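Local atomic coordinates of periplasmic binding protein (Veillonella parvula, PDB entry 4LJS), a protein that probably captures a solute, perhaps a metal chelate, in the periplasm and delivers it to a membrane transporter for uptake. Residues P44-I55 and R66-P74; N135-L143 and M153-I164. All coordinates share one frame; numbering follows the deposited sequence.

Interaction 1. Residues P44-I55 and R66-P74; sequences PERVVAMWQNSI and RIVAGMGIP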
# COMPACT_ATOMS: atom_id res chain seq x y z
N PRO A 44 -1.14 22.01 -3.86
CA PRO A 44 -0.31 22.22 -2.66
C PRO A 44 1.15 22.43 -3.05
O PRO A 44 1.63 21.84 -4.01
CB PRO A 44 -0.45 20.89 -1.90
CG PRO A 44 -1.77 20.35 -2.33
CD PRO A 44 -1.95 20.79 -3.78
N GLU A 45 1.86 23.28 -2.31
CA GLU A 45 3.25 23.55 -2.61
C GLU A 45 4.20 22.92 -1.60
O GLU A 45 5.38 22.71 -1.90
CB GLU A 45 3.50 25.06 -2.73
CG GLU A 45 3.16 25.59 -4.11
CD GLU A 45 3.04 27.09 -4.17
OE1 GLU A 45 3.77 27.79 -3.44
OE2 GLU A 45 2.20 27.58 -4.96
N ARG A 46 3.69 22.62 -0.42
CA ARG A 46 4.52 22.14 0.68
C ARG A 46 3.82 21.00 1.40
O ARG A 46 3.00 21.22 2.30
CB ARG A 46 4.81 23.29 1.66
CG ARG A 46 5.64 24.41 1.06
CD ARG A 46 5.96 25.49 2.09
NE ARG A 46 6.75 24.95 3.19
CZ ARG A 46 8.07 24.77 3.16
NH1 ARG A 46 8.70 24.27 4.21
NH2 ARG A 46 8.76 25.10 2.07
N VAL A 47 4.14 19.78 1.00
CA VAL A 47 3.43 18.61 1.48
C VAL A 47 4.24 17.87 2.55
O VAL A 47 5.44 17.64 2.40
CB VAL A 47 3.12 17.66 0.32
CG1 VAL A 47 2.32 16.44 0.80
CG2 VAL A 47 2.38 18.40 -0.78
N VAL A 48 3.57 17.53 3.65
CA VAL A 48 4.12 16.61 4.62
C VAL A 48 3.41 15.28 4.39
O VAL A 48 2.18 15.19 4.44
CB VAL A 48 3.92 17.11 6.06
CG1 VAL A 48 4.28 16.03 7.07
CG2 VAL A 48 4.77 18.37 6.31
N ALA A 49 4.20 14.26 4.07
CA ALA A 49 3.65 12.97 3.66
C ALA A 49 4.13 11.87 4.61
O ALA A 49 5.33 11.63 4.75
CB ALA A 49 4.05 12.65 2.22
N MSE A 50 3.17 11.23 5.27
CA MSE A 50 3.50 10.18 6.23
C MSE A 50 3.24 8.79 5.64
O MSE A 50 2.16 8.54 5.11
CB MSE A 50 2.69 10.37 7.53
CG MSE A 50 3.28 9.68 8.76
SE MSE A 50 4.76 10.65 9.60
CE MSE A 50 4.37 12.33 8.80
N TRP A 51 4.25 7.93 5.74
CA TRP A 51 4.19 6.53 5.31
C TRP A 51 4.27 6.33 3.79
O TRP A 51 3.96 7.24 3.02
CB TRP A 51 3.00 5.78 5.93
CG TRP A 51 2.80 6.14 7.37
CD1 TRP A 51 1.66 6.66 7.94
CD2 TRP A 51 3.77 6.06 8.42
NE1 TRP A 51 1.87 6.88 9.28
CE2 TRP A 51 3.15 6.52 9.60
CE3 TRP A 51 5.10 5.63 8.48
CZ2 TRP A 51 3.82 6.58 10.83
CZ3 TRP A 51 5.76 5.68 9.70
CH2 TRP A 51 5.12 6.15 10.85
N GLN A 52 4.70 5.13 3.41
CA GLN A 52 5.05 4.78 2.03
C GLN A 52 4.01 5.15 0.96
O GLN A 52 4.37 5.74 -0.06
CB GLN A 52 5.37 3.28 1.93
CG GLN A 52 6.06 2.91 0.64
CD GLN A 52 7.29 2.05 0.87
OE1 GLN A 52 7.45 1.45 1.93
NE2 GLN A 52 8.16 2.00 -0.13
N ASN A 53 2.75 4.80 1.18
CA ASN A 53 1.70 5.13 0.20
C ASN A 53 1.59 6.62 -0.07
O ASN A 53 1.42 7.02 -1.22
CB ASN A 53 0.33 4.56 0.59
CG ASN A 53 -0.22 5.15 1.89
OD1 ASN A 53 0.53 5.56 2.78
ND2 ASN A 53 -1.54 5.17 2.02
N SER A 54 1.70 7.44 0.97
CA SER A 54 1.64 8.89 0.80
C SER A 54 2.80 9.36 -0.07
O SER A 54 2.62 10.11 -1.04
CB SER A 54 1.69 9.61 2.15
OG SER A 54 0.80 9.02 3.08
N ILE A 55 4.00 8.89 0.27
CA ILE A 55 5.23 9.35 -0.38
C ILE A 55 5.33 8.90 -1.83
O ILE A 55 5.46 9.74 -2.73
CB ILE A 55 6.47 8.86 0.40
CG1 ILE A 55 6.40 9.37 1.84
CG2 ILE A 55 7.75 9.34 -0.29
CD1 ILE A 55 7.26 8.59 2.82
N ARG A 66 7.16 18.64 -4.66
CA ARG A 66 6.30 19.38 -3.74
C ARG A 66 6.35 18.84 -2.31
O ARG A 66 5.86 19.47 -1.38
CB ARG A 66 4.86 19.45 -4.27
CG ARG A 66 4.77 20.18 -5.61
CD ARG A 66 3.37 20.27 -6.17
NE ARG A 66 3.36 21.03 -7.42
CZ ARG A 66 3.04 22.32 -7.50
NH1 ARG A 66 2.67 22.99 -6.41
NH2 ARG A 66 3.07 22.94 -8.67
N ILE A 67 6.97 17.67 -2.15
CA ILE A 67 7.10 17.06 -0.83
C ILE A 67 8.23 17.69 -0.01
O ILE A 67 9.40 17.65 -0.40
CB ILE A 67 7.36 15.55 -0.94
CG1 ILE A 67 6.24 14.85 -1.71
CG2 ILE A 67 7.54 14.96 0.46
CD1 ILE A 67 6.49 13.36 -1.93
N VAL A 68 7.88 18.27 1.14
CA VAL A 68 8.87 18.81 2.05
C VAL A 68 9.35 17.72 3.01
O VAL A 68 10.55 17.57 3.26
CB VAL A 68 8.33 20.01 2.85
CG1 VAL A 68 9.33 20.43 3.93
CG2 VAL A 68 8.05 21.17 1.91
N ALA A 69 8.40 16.94 3.52
CA ALA A 69 8.74 15.82 4.39
C ALA A 69 8.07 14.53 3.91
O ALA A 69 6.86 14.51 3.63
CB ALA A 69 8.37 16.12 5.83
N GLY A 70 8.86 13.47 3.80
CA GLY A 70 8.37 12.17 3.41
C GLY A 70 8.94 11.18 4.40
O GLY A 70 10.05 10.67 4.22
N MSE A 71 8.18 10.92 5.46
CA MSE A 71 8.74 10.20 6.60
C MSE A 71 8.12 8.82 6.74
O MSE A 71 6.95 8.62 6.45
CB MSE A 71 8.53 11.02 7.88
CG MSE A 71 9.16 12.41 7.81
SE MSE A 71 8.78 13.56 9.35
CE MSE A 71 7.15 14.37 8.67
N GLY A 72 8.92 7.85 7.18
CA GLY A 72 8.39 6.53 7.48
C GLY A 72 8.87 5.38 6.61
O GLY A 72 8.52 4.23 6.86
N ILE A 73 9.66 5.67 5.58
CA ILE A 73 10.32 4.60 4.83
C ILE A 73 11.74 4.40 5.37
O ILE A 73 12.54 5.33 5.39
CB ILE A 73 10.37 4.90 3.32
CG1 ILE A 73 8.99 5.31 2.81
CG2 ILE A 73 10.87 3.69 2.55
CD1 ILE A 73 8.96 5.65 1.34
N PRO A 74 12.06 3.17 5.81
CA PRO A 74 13.34 2.90 6.46
C PRO A 74 14.57 3.10 5.57
O PRO A 74 15.64 3.34 6.10
CB PRO A 74 13.23 1.41 6.85
CG PRO A 74 11.79 1.11 6.82
CD PRO A 74 11.20 1.98 5.76
O HOH W 1 0.70 25.53 -6.81
O HOH W 2 5.77 3.43 5.28

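Interaction 2. Residues N135-L143 and M153-I164; sequences NVYIAESSL and MEYKYIRDLGRI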
# COMPACT_ATOMS: atom_id res chain seq x y z
N ASN A 135 -4.56 21.80 4.34
CA ASN A 135 -5.50 20.69 4.20
C ASN A 135 -4.92 19.38 4.70
O ASN A 135 -3.69 19.24 4.83
CB ASN A 135 -5.92 20.57 2.74
CG ASN A 135 -6.90 21.64 2.35
OD1 ASN A 135 -7.93 21.81 3.00
ND2 ASN A 135 -6.57 22.39 1.31
N VAL A 136 -5.80 18.44 5.00
CA VAL A 136 -5.41 17.10 5.44
C VAL A 136 -6.12 16.06 4.57
O VAL A 136 -7.31 16.18 4.30
CB VAL A 136 -5.77 16.88 6.92
CG1 VAL A 136 -5.54 15.42 7.33
CG2 VAL A 136 -4.99 17.83 7.82
N TYR A 137 -5.37 15.07 4.10
CA TYR A 137 -5.97 13.95 3.40
C TYR A 137 -5.57 12.65 4.08
O TYR A 137 -4.39 12.42 4.35
CB TYR A 137 -5.57 13.92 1.91
CG TYR A 137 -6.23 12.77 1.18
CD1 TYR A 137 -7.58 12.84 0.83
CD2 TYR A 137 -5.53 11.61 0.87
CE1 TYR A 137 -8.20 11.79 0.17
CE2 TYR A 137 -6.15 10.55 0.21
CZ TYR A 137 -7.48 10.65 -0.14
OH TYR A 137 -8.12 9.61 -0.79
N ILE A 138 -6.56 11.81 4.36
CA ILE A 138 -6.37 10.59 5.12
C ILE A 138 -6.69 9.35 4.26
O ILE A 138 -7.73 9.30 3.60
CB ILE A 138 -7.27 10.62 6.38
CG1 ILE A 138 -6.79 11.73 7.32
CG2 ILE A 138 -7.30 9.27 7.09
CD1 ILE A 138 -7.74 12.03 8.46
N ALA A 139 -5.79 8.37 4.26
CA ALA A 139 -6.03 7.12 3.53
C ALA A 139 -7.24 6.38 4.09
O ALA A 139 -7.25 5.99 5.26
CB ALA A 139 -4.81 6.23 3.57
N GLU A 140 -8.25 6.16 3.26
CA GLU A 140 -9.43 5.42 3.70
C GLU A 140 -9.11 4.00 4.18
O GLU A 140 -9.75 3.48 5.09
CB GLU A 140 -10.50 5.38 2.60
CG GLU A 140 -11.79 4.74 3.06
CD GLU A 140 -12.78 4.52 1.93
OE1 GLU A 140 -12.43 4.81 0.76
OE2 GLU A 140 -13.90 4.05 2.22
N SER A 141 -8.11 3.37 3.58
CA SER A 141 -7.76 2.00 3.96
C SER A 141 -7.02 1.91 5.30
O SER A 141 -6.69 0.81 5.76
CB SER A 141 -6.93 1.33 2.88
OG SER A 141 -5.66 1.94 2.77
N SER A 142 -6.75 3.06 5.92
CA SER A 142 -6.13 3.08 7.24
C SER A 142 -7.15 3.24 8.39
O SER A 142 -6.75 3.36 9.56
CB SER A 142 -5.10 4.20 7.32
OG SER A 142 -5.73 5.47 7.38
N LEU A 143 -8.44 3.24 8.08
CA LEU A 143 -9.47 3.58 9.08
C LEU A 143 -9.76 2.46 10.08
O LEU A 143 -10.43 2.69 11.09
CB LEU A 143 -10.77 4.02 8.40
CG LEU A 143 -10.71 5.30 7.57
CD1 LEU A 143 -12.04 5.53 6.85
CD2 LEU A 143 -10.34 6.49 8.43
N MSE A 153 -10.58 1.04 -2.67
CA MSE A 153 -10.12 2.13 -1.80
C MSE A 153 -8.78 2.69 -2.27
O MSE A 153 -8.56 3.89 -2.20
CB MSE A 153 -9.98 1.68 -0.35
CG MSE A 153 -11.29 1.39 0.32
SE MSE A 153 -10.98 0.55 2.04
CE MSE A 153 -12.86 0.21 2.51
N GLU A 154 -7.89 1.81 -2.75
CA GLU A 154 -6.59 2.25 -3.25
C GLU A 154 -6.73 3.05 -4.54
O GLU A 154 -6.05 4.06 -4.73
CB GLU A 154 -5.64 1.07 -3.45
CG GLU A 154 -5.35 0.28 -2.17
CD GLU A 154 -4.94 1.18 -1.01
OE1 GLU A 154 -4.06 2.06 -1.20
OE2 GLU A 154 -5.49 1.00 0.10
N TYR A 155 -7.62 2.60 -5.43
CA TYR A 155 -7.88 3.33 -6.67
C TYR A 155 -8.37 4.75 -6.39
O TYR A 155 -7.88 5.70 -6.99
CB TYR A 155 -8.91 2.59 -7.53
CG TYR A 155 -8.42 1.27 -8.08
CD1 TYR A 155 -7.06 1.05 -8.28
CD2 TYR A 155 -9.30 0.24 -8.40
CE1 TYR A 155 -6.60 -0.15 -8.79
CE2 TYR A 155 -8.85 -0.97 -8.90
CZ TYR A 155 -7.49 -1.16 -9.09
OH TYR A 155 -7.01 -2.35 -9.59
N LYS A 156 -9.34 4.88 -5.48
CA LYS A 156 -9.90 6.18 -5.15
C LYS A 156 -8.82 7.06 -4.53
O LYS A 156 -8.76 8.27 -4.80
CB LYS A 156 -11.08 6.04 -4.18
CG LYS A 156 -11.45 7.37 -3.50
CD LYS A 156 -12.71 7.26 -2.62
CE LYS A 156 -12.97 8.55 -1.83
NZ LYS A 156 -11.99 8.77 -0.73
N TYR A 157 -7.97 6.44 -3.71
CA TYR A 157 -6.88 7.13 -3.05
C TYR A 157 -6.00 7.79 -4.11
O TYR A 157 -5.70 8.98 -4.04
CB TYR A 157 -6.07 6.12 -2.24
CG TYR A 157 -4.85 6.67 -1.52
CD1 TYR A 157 -4.97 7.28 -0.28
CD2 TYR A 157 -3.58 6.53 -2.07
CE1 TYR A 157 -3.87 7.75 0.40
CE2 TYR A 157 -2.45 7.01 -1.40
CZ TYR A 157 -2.61 7.62 -0.16
OH TYR A 157 -1.51 8.10 0.52
N ILE A 158 -5.62 7.00 -5.10
CA ILE A 158 -4.78 7.49 -6.19
C ILE A 158 -5.50 8.60 -6.96
O ILE A 158 -4.91 9.62 -7.30
CB ILE A 158 -4.37 6.33 -7.12
CG1 ILE A 158 -3.47 5.36 -6.35
CG2 ILE A 158 -3.67 6.85 -8.36
CD1 ILE A 158 -3.14 4.10 -7.09
N ARG A 159 -6.79 8.39 -7.20
CA ARG A 159 -7.60 9.33 -7.95
C ARG A 159 -7.75 10.66 -7.19
O ARG A 159 -7.68 11.74 -7.80
CB ARG A 159 -8.96 8.70 -8.23
CG ARG A 159 -9.85 9.48 -9.15
CD ARG A 159 -11.09 8.66 -9.52
NE ARG A 159 -10.82 7.66 -10.56
CZ ARG A 159 -10.99 6.35 -10.41
NH1 ARG A 159 -11.43 5.85 -9.26
NH2 ARG A 159 -10.74 5.53 -11.42
N ASP A 160 -7.95 10.59 -5.88
CA ASP A 160 -8.06 11.79 -5.05
C ASP A 160 -6.78 12.62 -5.07
O ASP A 160 -6.81 13.84 -5.24
CB ASP A 160 -8.38 11.43 -3.60
CG ASP A 160 -9.82 10.99 -3.41
OD1 ASP A 160 -10.66 11.31 -4.27
OD2 ASP A 160 -10.10 10.33 -2.38
N LEU A 161 -5.65 11.96 -4.89
CA LEU A 161 -4.37 12.65 -4.93
C LEU A 161 -4.16 13.25 -6.33
O LEU A 161 -3.70 14.37 -6.46
CB LEU A 161 -3.23 11.73 -4.51
CG LEU A 161 -3.24 11.42 -3.01
CD1 LEU A 161 -2.19 10.38 -2.63
CD2 LEU A 161 -3.05 12.69 -2.18
N GLY A 162 -4.55 12.50 -7.36
CA GLY A 162 -4.53 13.02 -8.72
C GLY A 162 -5.29 14.33 -8.88
O GLY A 162 -4.81 15.26 -9.51
N ARG A 163 -6.49 14.41 -8.30
CA ARG A 163 -7.27 15.64 -8.36
C ARG A 163 -6.60 16.78 -7.58
O ARG A 163 -6.56 17.93 -8.04
CB ARG A 163 -8.70 15.43 -7.84
CG ARG A 163 -9.55 14.48 -8.66
CD ARG A 163 -10.96 14.41 -8.10
NE ARG A 163 -11.68 15.68 -8.25
CZ ARG A 163 -12.70 16.07 -7.49
NH1 ARG A 163 -13.13 15.29 -6.50
NH2 ARG A 163 -13.28 17.24 -7.71
N ILE A 164 -6.08 16.46 -6.41
CA ILE A 164 -5.42 17.46 -5.57
C ILE A 164 -4.21 18.08 -6.29
O ILE A 164 -4.00 19.29 -6.23
CB ILE A 164 -5.02 16.87 -4.20
CG1 ILE A 164 -6.27 16.56 -3.37
CG2 ILE A 164 -4.11 17.83 -3.42
CD1 ILE A 164 -5.97 15.92 -2.01
O HOH W 3 -10.14 5.68 -0.68

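Interaction 1. Residues P44-I55 and R66-P74
Arg66 reaches along the start of segment 44-55 and donates from NH1 to Pro44 O at 2.9 Å. The donor stands 45° out of the carbonyl plane and so not on a lone pair. The rest of its guanidinium is engaged elsewhere: NH2 bonds to Val16 O, and NE forms a salt bridge with Glu63.

Beyond this anchor, strands 47-50 and 69-71 run parallel, their axes 5° apart in direction and 4.7 Å apart at closest approach. The register slips by one residue at a beta bulge. There Val47 O accepts two backbone donors, Val68 N at 2.8 Å and Ala69 N at 3.2 Å, and regular rungs follow through Ala49 and Met71 to Trp51 N.

Ile55, from the first turn of the following helix, presses its CD1 onto the backbone at Gly70 C (3.5 Å) and meets Ile73 CD1 at 3.7 Å. A beta carbon at Gly70 would sit tightly against Ile55 CG1.

On the other face Met71, like Met50 a selenomethionine, bends at its last torsion (chi3 -90°), and its CE comes within 3.5 Å of Met50 CE and 3.7 Å of Val48 CG1.

The pair belongs to a beta-alpha-beta crossover unit. Its helix 52-60 covers Val47 and Ile67 through Ile58, helix 100-106 packs on Val48 and Ala69, and strand 110-113 hydrogen-bonds the other edge of 47-50.

Interaction 2. Residues N135-L143 and M153-I164
Tyr137 reaches from strand 135-138 onto helix 153-164, which runs nearly antiparallel to it at 161°, and forms the tight part of the contact. With CG anti to the backbone N (chi1 -178°), its ring projects at the helix, where OH donates to Asp160 OD2 at 2.6 Å. Ring and carboxylate planes stand 81° apart. Tyr157 CD1 meets the ring edge in plane, 3.5 Å from Tyr137 CE2, and Ala139 CB closes on Tyr157 CE1 at 3.6 Å. Leu161 and Ile164 add apolar contacts beside the tyrosine.

A phenylalanine at Tyr137 would probably keep much of this packing but leave the Asp160 carboxylate without its hydroxyl donor.

The partly exposed side, at Glu140, the selenomethionine Met153 and Lys156, is looser. Glu140 OE1 lies 3.6 Å from Met153 CG, a water bridges OE1 and Met153 O, and Lys156 NZ stays 4.3 Å from OE1, beyond a salt bridge. By contrast, the buried Ser141 OG donates to the syn lone pair of Glu154 OE2 at 2.8 Å and also bonds Ser294 OG.

Asp160 OD2 receives the tyrosine on its anti lone pair and Lys156 NZ nearly end-on; two such donors would be expected to stabilise the ionised carboxylate in this buried setting.

Interaction 1 is complete in sequence before interaction 2 begins; their centres lie about 14 Å apart, and both involve the same four-stranded parallel sheet. In its order 67-71, 47-50, 110-113, 135-138, interaction 1 joins the first two strands, whereas interaction 2 ties the last strand to helix 151-164. Helices 52-60 and 151-164 meet where Tyr157 OH lies 3.3 Å from Ser54 CA, and the loop before strand 47-50 meets the end of helix 151-164, Pro44 CD being 3.5 Å from Ile164 O. Both edges of the sheet are thus built into one lobe. Helix 168-188 then leads toward the second sheet, consistent with the two-lobed, helix-linked plan of this class of binding protein.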